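Local coordinates for protein neck and C-terminal motor domain of Kar3 (Candida glabrata, PDB 4GKR) that probably hydrolyses ATP to move along microtubules as a kinesin-14 mitotic motor that partners Vik1, its nucleotide pocket holding ADP and magnesium here, at residues M64-G69 with N350-S355; G96-S101 with V108-Y113; A134-I139 with C208-R213. One frame throughout, in Å; residues are numbered along the deposited sequence.

Interaction 1: residues M64-G69 with N350-S355; sequences MTINRG and NETINS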
loop_
_atom_site.group_PDB
_atom_site.type_symbol
_atom_site.label_atom_id
_atom_site.label_comp_id
_atom_site.label_asym_id
_atom_site.label_seq_id
_atom_site.Cartn_x
_atom_site.Cartn_y
_atom_site.Cartn_z
ATOM N N MET A 64 -21.036 -4.372 -0.020
ATOM C CA MET A 64 -21.023 -5.797 0.277
ATOM C C MET A 64 -21.679 -5.995 1.619
ATOM O O MET A 64 -21.671 -5.101 2.452
ATOM C CB MET A 64 -19.599 -6.370 0.320
ATOM C CG MET A 64 -18.725 -5.817 1.440
ATOM S SD MET A 64 -17.070 -6.534 1.662
ATOM C CE MET A 64 -16.862 -7.513 0.175
ATOM N N THR A 65 -22.230 -7.177 1.832
ATOM C CA THR A 65 -22.757 -7.530 3.128
ATOM C C THR A 65 -22.030 -8.752 3.648
ATOM O O THR A 65 -21.521 -9.569 2.886
ATOM C CB THR A 65 -24.269 -7.838 3.066
ATOM O OG1 THR A 65 -24.491 -9.019 2.281
ATOM C CG2 THR A 65 -25.060 -6.660 2.472
ATOM N N ILE A 66 -21.985 -8.871 4.962
ATOM C CA ILE A 66 -21.519 -10.089 5.589
ATOM C C ILE A 66 -22.627 -10.631 6.470
ATOM O O ILE A 66 -23.091 -9.937 7.380
ATOM C CB ILE A 66 -20.270 -9.831 6.429
ATOM C CG1 ILE A 66 -19.134 -9.380 5.520
ATOM C CG2 ILE A 66 -19.879 -11.085 7.198
ATOM C CD1 ILE A 66 -17.915 -8.910 6.275
ATOM N N ASN A 67 -23.065 -11.857 6.184
ATOM C CA ASN A 67 -24.019 -12.553 7.046
ATOM C C ASN A 67 -23.273 -13.196 8.221
ATOM O O ASN A 67 -22.529 -14.156 8.041
ATOM C CB ASN A 67 -24.833 -13.588 6.257
ATOM N N ARG A 68 -23.468 -12.652 9.420
ATOM C CA ARG A 68 -22.719 -13.073 10.606
ATOM C C ARG A 68 -23.148 -14.438 11.155
ATOM O O ARG A 68 -22.534 -14.951 12.098
ATOM C CB ARG A 68 -22.877 -12.025 11.707
ATOM C CG ARG A 68 -21.837 -12.083 12.807
ATOM C CD ARG A 68 -22.216 -11.102 13.893
ATOM N NE ARG A 68 -21.132 -10.156 14.132
ATOM C CZ ARG A 68 -21.310 -8.877 14.456
ATOM N NH1 ARG A 68 -22.540 -8.379 14.578
ATOM N NH2 ARG A 68 -20.257 -8.090 14.654
ATOM N N GLY A 69 -24.191 -15.029 10.574
ATOM C CA GLY A 69 -24.831 -16.184 11.190
ATOM C C GLY A 69 -25.768 -15.649 12.257
ATOM O O GLY A 69 -25.568 -14.544 12.785
ATOM N N ASN A 350 -14.806 -13.289 12.141
ATOM C CA ASN A 350 -14.542 -12.179 13.061
ATOM C C ASN A 350 -13.389 -11.257 12.647
ATOM O O ASN A 350 -13.567 -10.037 12.616
ATOM C CB ASN A 350 -14.389 -12.663 14.504
ATOM C CG ASN A 350 -15.690 -13.216 15.072
ATOM O OD1 ASN A 350 -16.779 -12.748 14.730
ATOM N ND2 ASN A 350 -15.582 -14.226 15.934
ATOM N N GLU A 351 -12.231 -11.829 12.309
ATOM C CA GLU A 351 -11.108 -11.026 11.817
ATOM C C GLU A 351 -11.447 -10.273 10.513
ATOM O O GLU A 351 -10.934 -9.164 10.285
ATOM C CB GLU A 351 -9.842 -11.877 11.657
ATOM N N THR A 352 -12.308 -10.860 9.675
ATOM C CA THR A 352 -12.747 -10.207 8.434
ATOM C C THR A 352 -13.572 -8.960 8.760
ATOM O O THR A 352 -13.374 -7.886 8.173
ATOM C CB THR A 352 -13.549 -11.174 7.541
ATOM O OG1 THR A 352 -12.652 -12.111 6.943
ATOM C CG2 THR A 352 -14.294 -10.447 6.434
ATOM N N ILE A 353 -14.481 -9.107 9.722
ATOM C CA ILE A 353 -15.289 -7.996 10.203
ATOM C C ILE A 353 -14.437 -6.853 10.776
ATOM O O ILE A 353 -14.656 -5.689 10.442
ATOM C CB ILE A 353 -16.398 -8.474 11.166
ATOM C CG1 ILE A 353 -17.554 -9.050 10.346
ATOM C CG2 ILE A 353 -16.921 -7.336 12.025
ATOM C CD1 ILE A 353 -18.467 -10.007 11.088
ATOM N N ASN A 354 -13.446 -7.181 11.602
ATOM C CA ASN A 354 -12.565 -6.134 12.143
ATOM C C ASN A 354 -11.878 -5.387 11.027
ATOM O O ASN A 354 -11.896 -4.166 11.000
ATOM C CB ASN A 354 -11.538 -6.690 13.118
ATOM C CG ASN A 354 -12.164 -7.566 14.175
ATOM O OD1 ASN A 354 -11.662 -8.650 14.456
ATOM N ND2 ASN A 354 -13.290 -7.126 14.742
ATOM N N SER A 355 -11.321 -6.126 10.080
ATOM C CA SER A 355 -10.719 -5.523 8.905
ATOM C C SER A 355 -11.651 -4.564 8.185
ATOM O O SER A 355 -11.252 -3.450 7.871
ATOM C CB SER A 355 -10.224 -6.591 7.951
ATOM O OG SER A 355 -9.078 -7.211 8.475
#
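Ile66 reaches from its strand to the flank of the helix, where its terminal methyl meets two neighbouring residues. CD1 of Ile66 lies 3.9 Å from CG2 of Thr352 and 4.1 Å from CG1 of Ile353, the chains crossing at a slant. With CG1 of Ile66 anti to the carbonyl carbon (chi1 -64°) and the chain then extended, CD1 stands far enough out to bridge the two. Beyond the strand's end Arg68 bends at chi3 and brings NE 4.0 Å from CD1 of Ile353, the side chains crossing at about a right angle with CD1 oblique to the guanidinium. This van der Waals contact extends the packing at its exposed edge, where Arg68 also touches Ile74 and Arg357. Branched, aliphatic Ile353 thus serves both partners, CG1 for Ile66 and CD1 for Arg68. Threonine divides its roles: CG2 faces Ile66, whereas OG1 turns back to bond the carbonyl O of His348, one turn earlier. Around these residues, Leu356 and Phe76 also touch Ile66, and backbone hydrogen bonding with Ile74 fixes Ile66 within its sheet. The arrangement is a small three-stranded antiparallel sheet packed against the C-terminal helix of a kinesin motor domain, to one side of the nucleotide site.

Interaction 2: residues G96-S101 with V108-Y113; sequences GQLIQS and VCIFAY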
loop_
_atom_site.group_PDB
_atom_site.type_symbol
_atom_site.label_atom_id
_atom_site.label_comp_id
_atom_site.label_asym_id
_atom_site.label_seq_id
_atom_site.Cartn_x
_atom_site.Cartn_y
_atom_site.Cartn_z
ATOM N N GLY A 96 -3.171 2.247 -11.805
ATOM C CA GLY A 96 -2.238 2.902 -12.703
ATOM C C GLY A 96 -2.344 4.405 -12.672
ATOM O O GLY A 96 -1.340 5.094 -12.579
ATOM N N GLN A 97 -3.566 4.909 -12.721
ATOM C CA GLN A 97 -3.803 6.342 -12.728
ATOM C C GLN A 97 -3.198 7.031 -11.504
ATOM O O GLN A 97 -2.607 8.105 -11.625
ATOM C CB GLN A 97 -5.296 6.640 -12.854
ATOM C CG GLN A 97 -5.672 8.053 -12.440
ATOM C CD GLN A 97 -6.730 8.687 -13.332
ATOM O OE1 GLN A 97 -7.246 8.060 -14.278
ATOM N NE2 GLN A 97 -7.056 9.954 -13.040
ATOM N N LEU A 98 -3.327 6.404 -10.336
ATOM C CA LEU A 98 -2.711 6.907 -9.122
ATOM C C LEU A 98 -1.185 6.984 -9.244
ATOM O O LEU A 98 -0.583 7.999 -8.873
ATOM C CB LEU A 98 -3.143 6.063 -7.920
ATOM C CG LEU A 98 -2.511 6.366 -6.560
ATOM C CD1 LEU A 98 -3.022 7.664 -5.978
ATOM C CD2 LEU A 98 -2.802 5.217 -5.617
ATOM N N ILE A 99 -0.559 5.929 -9.765
ATOM C CA ILE A 99 0.905 5.913 -9.981
ATOM C C ILE A 99 1.402 7.089 -10.834
ATOM O O ILE A 99 2.452 7.674 -10.555
ATOM C CB ILE A 99 1.384 4.595 -10.637
ATOM C CG1 ILE A 99 0.974 3.386 -9.791
ATOM C CG2 ILE A 99 2.900 4.584 -10.781
ATOM C CD1 ILE A 99 1.413 3.470 -8.337
ATOM N N GLN A 100 0.634 7.426 -11.865
ATOM C CA GLN A 100 0.980 8.509 -12.793
ATOM C C GLN A 100 1.075 9.885 -12.104
ATOM O O GLN A 100 1.625 10.822 -12.670
ATOM C CB GLN A 100 -0.018 8.547 -13.953
ATOM C CG GLN A 100 -0.078 7.262 -14.767
ATOM C CD GLN A 100 -1.333 7.157 -15.622
ATOM O OE1 GLN A 100 -2.054 8.149 -15.815
ATOM N NE2 GLN A 100 -1.609 5.954 -16.131
ATOM N N SER A 101 0.545 9.977 -10.882
ATOM C CA SER A 101 0.597 11.180 -10.047
ATOM C C SER A 101 2.014 11.592 -9.738
ATOM O O SER A 101 2.301 12.788 -9.621
ATOM C CB SER A 101 -0.065 10.928 -8.683
ATOM O OG SER A 101 -1.465 10.972 -8.739
ATOM N N VAL A 108 2.599 9.576 -3.036
ATOM C CA VAL A 108 1.613 8.510 -3.125
ATOM C C VAL A 108 1.926 7.439 -2.092
ATOM O O VAL A 108 3.103 7.106 -1.865
ATOM C CB VAL A 108 1.615 7.908 -4.547
ATOM C CG1 VAL A 108 0.749 6.676 -4.620
ATOM C CG2 VAL A 108 1.135 8.934 -5.558
ATOM N N CYS A 109 0.872 6.911 -1.464
ATOM C CA CYS A 109 0.974 5.764 -0.564
ATOM C C CYS A 109 -0.043 4.721 -0.952
ATOM O O CYS A 109 -1.227 5.034 -1.076
ATOM C CB CYS A 109 0.637 6.171 0.844
ATOM S SG CYS A 109 1.980 6.913 1.762
ATOM N N ILE A 110 0.405 3.483 -1.121
ATOM C CA ILE A 110 -0.497 2.358 -1.251
ATOM C C ILE A 110 -0.203 1.387 -0.143
ATOM O O ILE A 110 0.900 0.858 -0.074
ATOM C CB ILE A 110 -0.339 1.631 -2.585
ATOM C CG1 ILE A 110 -0.502 2.639 -3.735
ATOM C CG2 ILE A 110 -1.354 0.509 -2.647
ATOM C CD1 ILE A 110 -0.246 2.091 -5.116
ATOM N N PHE A 111 -1.195 1.169 0.718
ATOM C CA PHE A 111 -1.097 0.257 1.849
ATOM C C PHE A 111 -1.872 -1.016 1.582
ATOM O O PHE A 111 -2.909 -0.988 0.944
ATOM C CB PHE A 111 -1.704 0.899 3.086
ATOM C CG PHE A 111 -0.980 2.119 3.571
ATOM C CD1 PHE A 111 0.090 2.008 4.453
ATOM C CD2 PHE A 111 -1.400 3.392 3.181
ATOM C CE1 PHE A 111 0.757 3.135 4.908
ATOM C CE2 PHE A 111 -0.741 4.540 3.641
ATOM C CZ PHE A 111 0.344 4.412 4.501
ATOM N N ALA A 112 -1.372 -2.131 2.089
ATOM C CA ALA A 112 -2.120 -3.385 2.145
ATOM C C ALA A 112 -2.392 -3.753 3.606
ATOM O O ALA A 112 -1.471 -3.931 4.402
ATOM C CB ALA A 112 -1.363 -4.494 1.446
ATOM N N TYR A 113 -3.666 -3.846 3.952
ATOM C CA TYR A 113 -4.080 -4.079 5.315
ATOM C C TYR A 113 -4.897 -5.360 5.396
ATOM O O TYR A 113 -5.655 -5.669 4.478
ATOM C CB TYR A 113 -4.944 -2.913 5.775
ATOM C CG TYR A 113 -5.399 -3.046 7.199
ATOM C CD1 TYR A 113 -6.530 -3.811 7.528
ATOM C CD2 TYR A 113 -4.701 -2.421 8.235
ATOM C CE1 TYR A 113 -6.957 -3.950 8.838
ATOM C CE2 TYR A 113 -5.124 -2.550 9.554
ATOM C CZ TYR A 113 -6.254 -3.313 9.840
ATOM O OH TYR A 113 -6.664 -3.443 11.143
#
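Leu98 and Val108 form the centre of a wholly apolar contact between a short helix and the strand that follows it. CG of Leu98 sits 3.8 Å from CG1 of Val108, the two side chains sliding past each other in opposite directions. Leu98 owes this reach to CG lying anti to the backbone N (chi1 175°), which carries both methyls forward to the strand: CD1 stays with CG1 of Val108 at 4.1 Å, while CD2 goes on to CG1 of Ile110 at 3.9 Å. A branched leucine thus spans two strand residues that point to the same side of the sheet. Ile99 leaves its helix pointing away from the strand, yet its CD1 turns back to touch CD1 of Ile110 at 3.9 Å, the chains nearly perpendicular. Val108 uses its other branch at the end of the segment, where CG2 packs 3.9 Å from CB of Ser101; the short serine offers this carbon to the valine methyl.

Hydrogen bonds lie within the helix end and with a neighbouring strand. Ser101 N bonds the carbonyl O of Leu98 at 3.0 Å, tightening the turn, and Val108 pairs through its backbone with Ile263 and Asn265 of the adjoining strand. Leu337 and Leu264, on the two strands flanking 108-113, extend the apolar surface around Leu98 and Ile99 respectively.

With no hydrogen bond across it, the contact rests on shape and on the exclusion of water: beta-branched residues suit the strand, and the leucine packs against both, holding the helix on one face of the strand that leads into the P-loop, whose residues line the ADP pocket.

Interaction 3: residues A134-I139 with C208-R213; sequences ATINHI and CVLDSR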
loop_
_atom_site.group_PDB
_atom_site.type_symbol
_atom_site.label_atom_id
_atom_site.label_comp_id
_atom_site.label_asym_id
_atom_site.label_seq_id
_atom_site.Cartn_x
_atom_site.Cartn_y
_atom_site.Cartn_z
ATOM N N ALA A 134 4.656 -4.170 -10.752
ATOM C CA ALA A 134 3.802 -3.488 -11.728
ATOM C C ALA A 134 4.050 -1.973 -11.732
ATOM O O ALA A 134 4.137 -1.354 -12.795
ATOM C CB ALA A 134 2.343 -3.780 -11.456
ATOM N N THR A 135 4.167 -1.391 -10.542
ATOM C CA THR A 135 4.404 0.014 -10.422
ATOM C C THR A 135 5.708 0.360 -11.088
ATOM O O THR A 135 5.740 1.255 -11.928
ATOM C CB THR A 135 4.412 0.437 -8.954
ATOM O OG1 THR A 135 3.081 0.311 -8.443
ATOM C CG2 THR A 135 4.859 1.870 -8.789
ATOM N N ILE A 136 6.777 -0.356 -10.738
ATOM C CA ILE A 136 8.094 -0.071 -11.308
ATOM C C ILE A 136 8.021 -0.127 -12.831
ATOM O O ILE A 136 8.477 0.784 -13.524
ATOM C CB ILE A 136 9.198 -0.994 -10.746
ATOM C CG1 ILE A 136 9.624 -0.501 -9.352
ATOM C CG2 ILE A 136 10.410 -1.026 -11.672
ATOM C CD1 ILE A 136 10.221 -1.558 -8.434
ATOM N N ASN A 137 7.389 -1.164 -13.348
ATOM C CA ASN A 137 7.254 -1.301 -14.798
ATOM C C ASN A 137 6.463 -0.168 -15.458
ATOM O O ASN A 137 6.840 0.338 -16.520
ATOM C CB ASN A 137 6.607 -2.627 -15.142
ATOM C CG ASN A 137 7.071 -3.149 -16.467
ATOM O OD1 ASN A 137 8.279 -3.358 -16.680
ATOM N ND2 ASN A 137 6.125 -3.348 -17.391
ATOM N N HIS A 138 5.377 0.234 -14.808
ATOM C CA HIS A 138 4.516 1.265 -15.318
ATOM C C HIS A 138 5.256 2.566 -15.410
ATOM O O HIS A 138 5.131 3.296 -16.396
ATOM C CB HIS A 138 3.301 1.401 -14.411
ATOM C CG HIS A 138 2.188 2.190 -15.020
ATOM N ND1 HIS A 138 1.364 1.670 -15.958
ATOM C CD2 HIS A 138 1.800 3.513 -14.836
ATOM C CE1 HIS A 138 0.478 2.613 -16.346
ATOM N NE2 HIS A 138 0.743 3.740 -15.655
ATOM N N ILE A 139 6.059 2.849 -14.385
ATOM C CA ILE A 139 6.840 4.069 -14.325
ATOM C C ILE A 139 7.872 4.157 -15.443
ATOM O O ILE A 139 8.095 5.234 -15.982
ATOM C CB ILE A 139 7.485 4.227 -12.950
ATOM C CG1 ILE A 139 6.446 4.749 -11.966
ATOM C CG2 ILE A 139 8.675 5.174 -12.971
ATOM C CD1 ILE A 139 6.833 4.446 -10.533
ATOM N N CYS A 208 19.334 1.878 -3.872
ATOM C CA CYS A 208 19.647 1.282 -5.133
ATOM C C CYS A 208 19.120 2.170 -6.272
ATOM O O CYS A 208 17.934 2.508 -6.306
ATOM C CB CYS A 208 19.020 -0.102 -5.160
ATOM S SG CYS A 208 18.973 -0.871 -6.783
ATOM N N VAL A 209 20.016 2.573 -7.174
ATOM C CA VAL A 209 19.647 3.319 -8.381
ATOM C C VAL A 209 19.118 2.357 -9.451
ATOM O O VAL A 209 19.848 1.472 -9.903
ATOM C CB VAL A 209 20.846 4.105 -8.956
ATOM C CG1 VAL A 209 20.525 4.625 -10.349
ATOM C CG2 VAL A 209 21.244 5.249 -8.031
ATOM N N LEU A 210 17.856 2.524 -9.846
ATOM C CA LEU A 210 17.249 1.696 -10.902
ATOM C C LEU A 210 17.608 2.226 -12.298
ATOM O O LEU A 210 16.928 3.093 -12.855
ATOM C CB LEU A 210 15.737 1.563 -10.696
ATOM C CG LEU A 210 15.321 0.945 -9.351
ATOM C CD1 LEU A 210 13.815 0.979 -9.162
ATOM C CD2 LEU A 210 15.819 -0.481 -9.183
ATOM N N ASP A 211 18.707 1.707 -12.836
ATOM C CA ASP A 211 19.302 2.232 -14.057
ATOM C C ASP A 211 18.678 1.605 -15.296
ATOM O O ASP A 211 18.675 2.215 -16.365
ATOM C CB ASP A 211 20.818 1.999 -14.056
ATOM N N SER A 212 18.153 0.390 -15.141
ATOM C CA SER A 212 17.689 -0.409 -16.270
ATOM C C SER A 212 16.641 -1.445 -15.864
ATOM O O SER A 212 16.473 -1.745 -14.675
ATOM C CB SER A 212 18.883 -1.108 -16.952
ATOM O OG SER A 212 19.399 -2.185 -16.180
ATOM N N ARG A 213 15.943 -1.990 -16.859
ATOM C CA ARG A 213 15.023 -3.106 -16.633
ATOM C C ARG A 213 15.780 -4.361 -16.169
ATOM O O ARG A 213 15.252 -5.157 -15.393
ATOM C CB ARG A 213 14.140 -3.365 -17.868
ATOM C CG ARG A 213 12.970 -2.386 -17.975
ATOM C CD ARG A 213 12.038 -2.673 -19.144
ATOM N NE ARG A 213 11.024 -1.621 -19.320
ATOM C CZ ARG A 213 11.197 -0.491 -20.020
ATOM N NH1 ARG A 213 12.351 -0.230 -20.624
ATOM N NH2 ARG A 213 10.215 0.396 -20.117
#
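Residues 134-139 are part of helix 131-147, whereas 208-213 leave the short strand 208-209, turn and enter the next helix, approaching most closely where CA of Asn137 and CA of Arg213 are 8.2 Å apart. Two side-chain pairs span the gap, one apolar and one polar. In the buried pair, CG1 of Ile136 lies 4.4 Å from CD1 of Leu210, a loose van der Waals contact between side chains that both point across. It is the inner part of a larger apolar cluster, since Val216 of helix 213-222 touches both residues and Phe245 and Ile247 of the sheet lie against Ile136. Bulky aliphatic residues suit this place between helix and sheet.

At the exposed edge, where polar residues fit, the amide of Asn137 and the guanidinium of Arg213 approach with their planes 79° apart. OD1 of Asn137 stands at the guanidinium edge, near its plane, but at 4.2 Å from NE of Arg213 the pair is not hydrogen-bonded. The arginine chain is extended from CG to NE (chi2 -177°), long enough to span from the start of its own helix to helix 131-147. There NH2 of Arg213 forms a salt bridge with OD2 of Asp144, the stronger partner. Just before Arg213, Ser212 is the N-cap of its helix, its OG accepting from N of Thr215; a serine hydroxyl serves this role well.

The chemistry is therefore divided: the turn is probably held to helix 131-147 mainly by apolar packing inside and by the Arg213-Asp144 salt bridge outside, not by a bond between Asn137 and Arg213.

How the interactions relate
Of the segments in contact, strand 62-67 comes first from the N terminus; its partner in interaction 1, helix 349-363, comes only near the C terminus, and that contact closes a loop of 280 residues holding the other two. Inside it, interaction 2 closes a short loop of six residues between helix 96-99 and strand 108-113. Interaction 3 follows in series, joining helix 131-147 to the 208-213 turn and closing a loop of 68 residues. Interactions 2 and 3 reach the same central sheet and touch, Ile99 packing on Thr135 and Ile139, with a probable hydrogen bond between Gln100 and His138. Tyr113 meets Ser355, linking interaction 2 to interaction 1, whereas interactions 1 and 3 lie on opposite sides of the chain's centre.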